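Local coordinates for protein oxidoreductase (Methanosarcina mazei, PDB 3KA7) that binds flavin-adenine dinucleotide and probably works as an oxidoreductase of the flavin-containing amine oxidoreductase family, at residues S344-G349 with L365-Y370. Numbering follows the deposited sequence.
With FAD (flavin-adenine dinucleotide), chain B.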
loop_
_atom_site.group_PDB
_atom_site.type_symbol
_atom_site.label_atom_id
_atom_site.label_comp_id
_atom_site.label_asym_id
_atom_site.label_seq_id
_atom_site.Cartn_x
_atom_site.Cartn_y
_atom_site.Cartn_z
ATOM N N SER A 344 -11.157 19.352 -8.493
ATOM C CA SER A 344 -10.052 20.111 -9.067
ATOM C C SER A 344 -8.744 19.318 -9.062
ATOM O O SER A 344 -7.918 19.472 -9.961
ATOM C CB SER A 344 -9.881 21.466 -8.380
ATOM O OG SER A 344 -9.656 21.312 -7.004
ATOM N N GLU A 345 -8.564 18.468 -8.054
ATOM C CA GLU A 345 -7.396 17.575 -8.019
ATOM C C GLU A 345 -7.378 16.662 -9.249
ATOM O O GLU A 345 -6.352 16.491 -9.896
ATOM C CB GLU A 345 -7.383 16.747 -6.732
ATOM C CG GLU A 345 -7.246 17.590 -5.461
ATOM C CD GLU A 345 -5.859 18.195 -5.301
ATOM O OE1 GLU A 345 -4.883 17.429 -5.168
ATOM O OE2 GLU A 345 -5.739 19.444 -5.291
ATOM N N ILE A 346 -8.528 16.084 -9.557
ATOM C CA ILE A 346 -8.669 15.220 -10.718
ATOM C C ILE A 346 -8.364 15.987 -12.003
ATOM O O ILE A 346 -7.642 15.501 -12.887
ATOM C CB ILE A 346 -10.087 14.614 -10.780
ATOM C CG1 ILE A 346 -10.271 13.617 -9.642
ATOM C CG2 ILE A 346 -10.317 13.934 -12.117
ATOM C CD1 ILE A 346 -11.717 13.226 -9.402
ATOM N N GLU A 347 -8.891 17.204 -12.101
ATOM C CA GLU A 347 -8.643 18.036 -13.274
ATOM C C GLU A 347 -7.144 18.190 -13.507
ATOM O O GLU A 347 -6.675 18.138 -14.641
ATOM C CB GLU A 347 -9.262 19.426 -13.104
ATOM C CG GLU A 347 -10.782 19.469 -13.056
ATOM C CD GLU A 347 -11.308 20.832 -12.584
ATOM O OE1 GLU A 347 -10.683 21.866 -12.913
ATOM O OE2 GLU A 347 -12.342 20.872 -11.879
HETATM N N MSE A 348 -6.394 18.399 -12.430
HETATM C CA MSE A 348 -4.962 18.608 -12.562
HETATM C C MSE A 348 -4.262 17.348 -13.045
HETATM O O MSE A 348 -3.327 17.418 -13.849
HETATM C CB MSE A 348 -4.377 19.072 -11.234
HETATM C CG MSE A 348 -4.642 20.524 -10.961
HETATM SE SE MSE A 348 -4.009 20.925 -9.175
HETATM C CE MSE A 348 -5.718 21.229 -8.303
ATOM N N GLY A 349 -4.711 16.196 -12.554
ATOM C CA GLY A 349 -4.149 14.919 -12.985
ATOM C C GLY A 349 -4.384 14.700 -14.473
ATOM O O GLY A 349 -3.507 14.232 -15.203
ATOM N N LEU A 365 -10.390 5.322 -18.519
ATOM C CA LEU A 365 -11.327 4.241 -18.283
ATOM C C LEU A 365 -12.141 4.466 -17.015
ATOM O O LEU A 365 -13.366 4.346 -17.020
ATOM C CB LEU A 365 -10.569 2.905 -18.219
ATOM C CG LEU A 365 -11.313 1.577 -18.063
ATOM C CD1 LEU A 365 -12.302 1.317 -19.208
ATOM C CD2 LEU A 365 -10.319 0.418 -17.913
ATOM N N LEU A 366 -11.457 4.779 -15.915
ATOM C CA LEU A 366 -12.132 4.964 -14.633
ATOM C C LEU A 366 -11.216 5.768 -13.726
ATOM O O LEU A 366 -10.000 5.572 -13.742
ATOM C CB LEU A 366 -12.447 3.616 -13.986
ATOM C CG LEU A 366 -13.327 3.631 -12.727
ATOM C CD1 LEU A 366 -14.715 4.182 -13.045
ATOM C CD2 LEU A 366 -13.416 2.244 -12.101
ATOM N N ILE A 367 -11.799 6.670 -12.943
ATOM C CA ILE A 367 -11.039 7.405 -11.936
ATOM C C ILE A 367 -11.614 7.014 -10.588
ATOM O O ILE A 367 -12.833 7.027 -10.407
ATOM C CB ILE A 367 -11.180 8.916 -12.165
ATOM C CG1 ILE A 367 -10.667 9.276 -13.564
ATOM C CG2 ILE A 367 -10.456 9.738 -11.064
ATOM C CD1 ILE A 367 -10.919 10.731 -13.933
ATOM N N GLN A 368 -10.745 6.608 -9.663
ATOM C CA GLN A 368 -11.167 6.159 -8.333
ATOM C C GLN A 368 -10.427 6.945 -7.251
ATOM O O GLN A 368 -9.201 7.035 -7.290
ATOM C CB GLN A 368 -10.871 4.659 -8.188
ATOM C CG GLN A 368 -11.593 3.785 -9.252
ATOM C CD GLN A 368 -11.030 2.373 -9.378
ATOM O OE1 GLN A 368 -11.629 1.408 -8.894
ATOM N NE2 GLN A 368 -9.882 2.246 -10.030
ATOM N N SER A 369 -11.170 7.514 -6.295
ATOM C CA SER A 369 -10.565 8.323 -5.235
ATOM C C SER A 369 -10.607 7.588 -3.899
ATOM O O SER A 369 -11.589 6.892 -3.597
ATOM C CB SER A 369 -11.272 9.668 -5.087
ATOM O OG SER A 369 -11.172 10.438 -6.279
ATOM N N TYR A 370 -9.555 7.753 -3.104
ATOM C CA TYR A 370 -9.431 7.033 -1.838
ATOM C C TYR A 370 -9.040 7.965 -0.712
ATOM O O TYR A 370 -8.099 8.744 -0.824
ATOM C CB TYR A 370 -8.371 5.934 -1.961
ATOM C CG TYR A 370 -8.730 4.922 -3.014
ATOM C CD1 TYR A 370 -9.361 3.731 -2.669
ATOM C CD2 TYR A 370 -8.449 5.155 -4.348
ATOM C CE1 TYR A 370 -9.723 2.796 -3.636
ATOM C CE2 TYR A 370 -8.799 4.225 -5.323
ATOM C CZ TYR A 370 -9.427 3.050 -4.956
ATOM O OH TYR A 370 -9.767 2.133 -5.916
HETATM P PA FAD B . -8.637 -3.751 3.915
HETATM O O1A FAD B . -8.850 -2.420 4.587
HETATM O O2A FAD B . -8.367 -3.721 2.429
HETATM O O5B FAD B . -9.911 -4.688 4.188
HETATM C C5B FAD B . -10.734 -4.450 5.324
HETATM C C4B FAD B . -11.957 -5.345 5.098
HETATM O O4B FAD B . -12.839 -5.298 6.202
HETATM C C3B FAD B . -12.742 -4.893 3.864
HETATM O O3B FAD B . -12.898 -5.973 2.956
HETATM C C2B FAD B . -14.088 -4.440 4.436
HETATM O O2B FAD B . -15.173 -4.677 3.559
HETATM C C1B FAD B . -14.182 -5.246 5.726
HETATM N N9A FAD B . -14.997 -4.636 6.784
HETATM C C8A FAD B . -15.055 -3.322 7.201
HETATM N N7A FAD B . -15.910 -3.252 8.262
HETATM C C5A FAD B . -16.379 -4.506 8.505
HETATM C C6A FAD B . -17.279 -5.013 9.430
HETATM N N6A FAD B . -17.764 -4.229 10.389
HETATM N N1A FAD B . -17.561 -6.364 9.424
HETATM C C2A FAD B . -16.973 -7.211 8.506
HETATM N N3A FAD B . -16.083 -6.706 7.582
HETATM C C4A FAD B . -15.808 -5.376 7.592
HETATM N N1 FAD B . -0.391 -1.629 -1.779
HETATM C C2 FAD B . 0.663 -2.286 -2.390
HETATM O O2 FAD B . 1.344 -3.092 -1.742
HETATM N N3 FAD B . 0.957 -2.010 -3.716
HETATM C C4 FAD B . 0.212 -1.087 -4.430
HETATM O O4 FAD B . 0.467 -0.838 -5.609
HETATM C C4X FAD B . -0.841 -0.423 -3.817
HETATM N N5 FAD B . -1.579 0.517 -4.522
HETATM C C5X FAD B . -2.635 1.159 -3.898
HETATM C C6 FAD B . -3.398 2.095 -4.597
HETATM C C7 FAD B . -4.472 2.726 -3.981
HETATM C C7M FAD B . -5.276 3.737 -4.761
HETATM C C8 FAD B . -4.771 2.419 -2.661
HETATM C C8M FAD B . -5.917 3.085 -1.956
HETATM C C9 FAD B . -4.006 1.493 -1.955
HETATM C C9A FAD B . -2.938 0.854 -2.576
HETATM N N10 FAD B . -2.175 -0.069 -1.874
HETATM C C10 FAD B . -1.136 -0.711 -2.490
HETATM C "C1'" FAD B . -2.419 -0.343 -0.427
HETATM C "C2'" FAD B . -3.228 -1.640 -0.299
HETATM O "O2'" FAD B . -4.305 -1.621 -1.232
HETATM C "C3'" FAD B . -3.754 -1.758 1.128
HETATM O "O3'" FAD B . -2.699 -1.473 2.040
HETATM C "C4'" FAD B . -4.332 -3.119 1.504
HETATM O "O4'" FAD B . -5.242 -3.599 0.535
HETATM C "C5'" FAD B . -5.090 -2.925 2.813
HETATM O "O5'" FAD B . -5.369 -4.204 3.329
HETATM P P FAD B . -5.925 -4.365 4.807
HETATM O O1P FAD B . -5.355 -5.628 5.404
HETATM O O2P FAD B . -5.718 -3.115 5.638
HETATM O O3P FAD B . -7.509 -4.618 4.671
#
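Ile346 of helix 342-356 meets Ile367 of strand 362-370 through aliphatic carbons, at the edge of the mixed sheet that the strand borders. The side chain of Ile346 forks at CB: with CG1 beside the backbone N (chi1 -69°), CG2 falls anti to that N and touches CD1 of Ile367 at 3.7 Å; CG1, on the other branch, lies 4.1 Å from CG2 of Ile367. At the tip, CD1 of Ile346 is again 4.1 Å from that CG2 and 4.2 Å from OG of Ser369, two residues along the strand. The nearest CA atoms, those of Ile346 and Ile367, are 8.3 Å apart, so side chains alone bridge the gap. Ile367 and Ser369 both also touch Ile282 of the neighbouring strand 280-288.

The same strand carries Tyr370 to the flavin. Both ring methyls of FAD sit over the same face of Tyr370, C8M 3.4 Å above the plane near CG and C7M 3.5 Å from CD2. With an alanine here, the dimethylbenzene end of the isoalloxazine would probably lose this aromatic surface. The segments 344-349 and 365-370 bury 114 Å² between them, with no hydrogen bond across, which implies a small, nondirectional van der Waals contact.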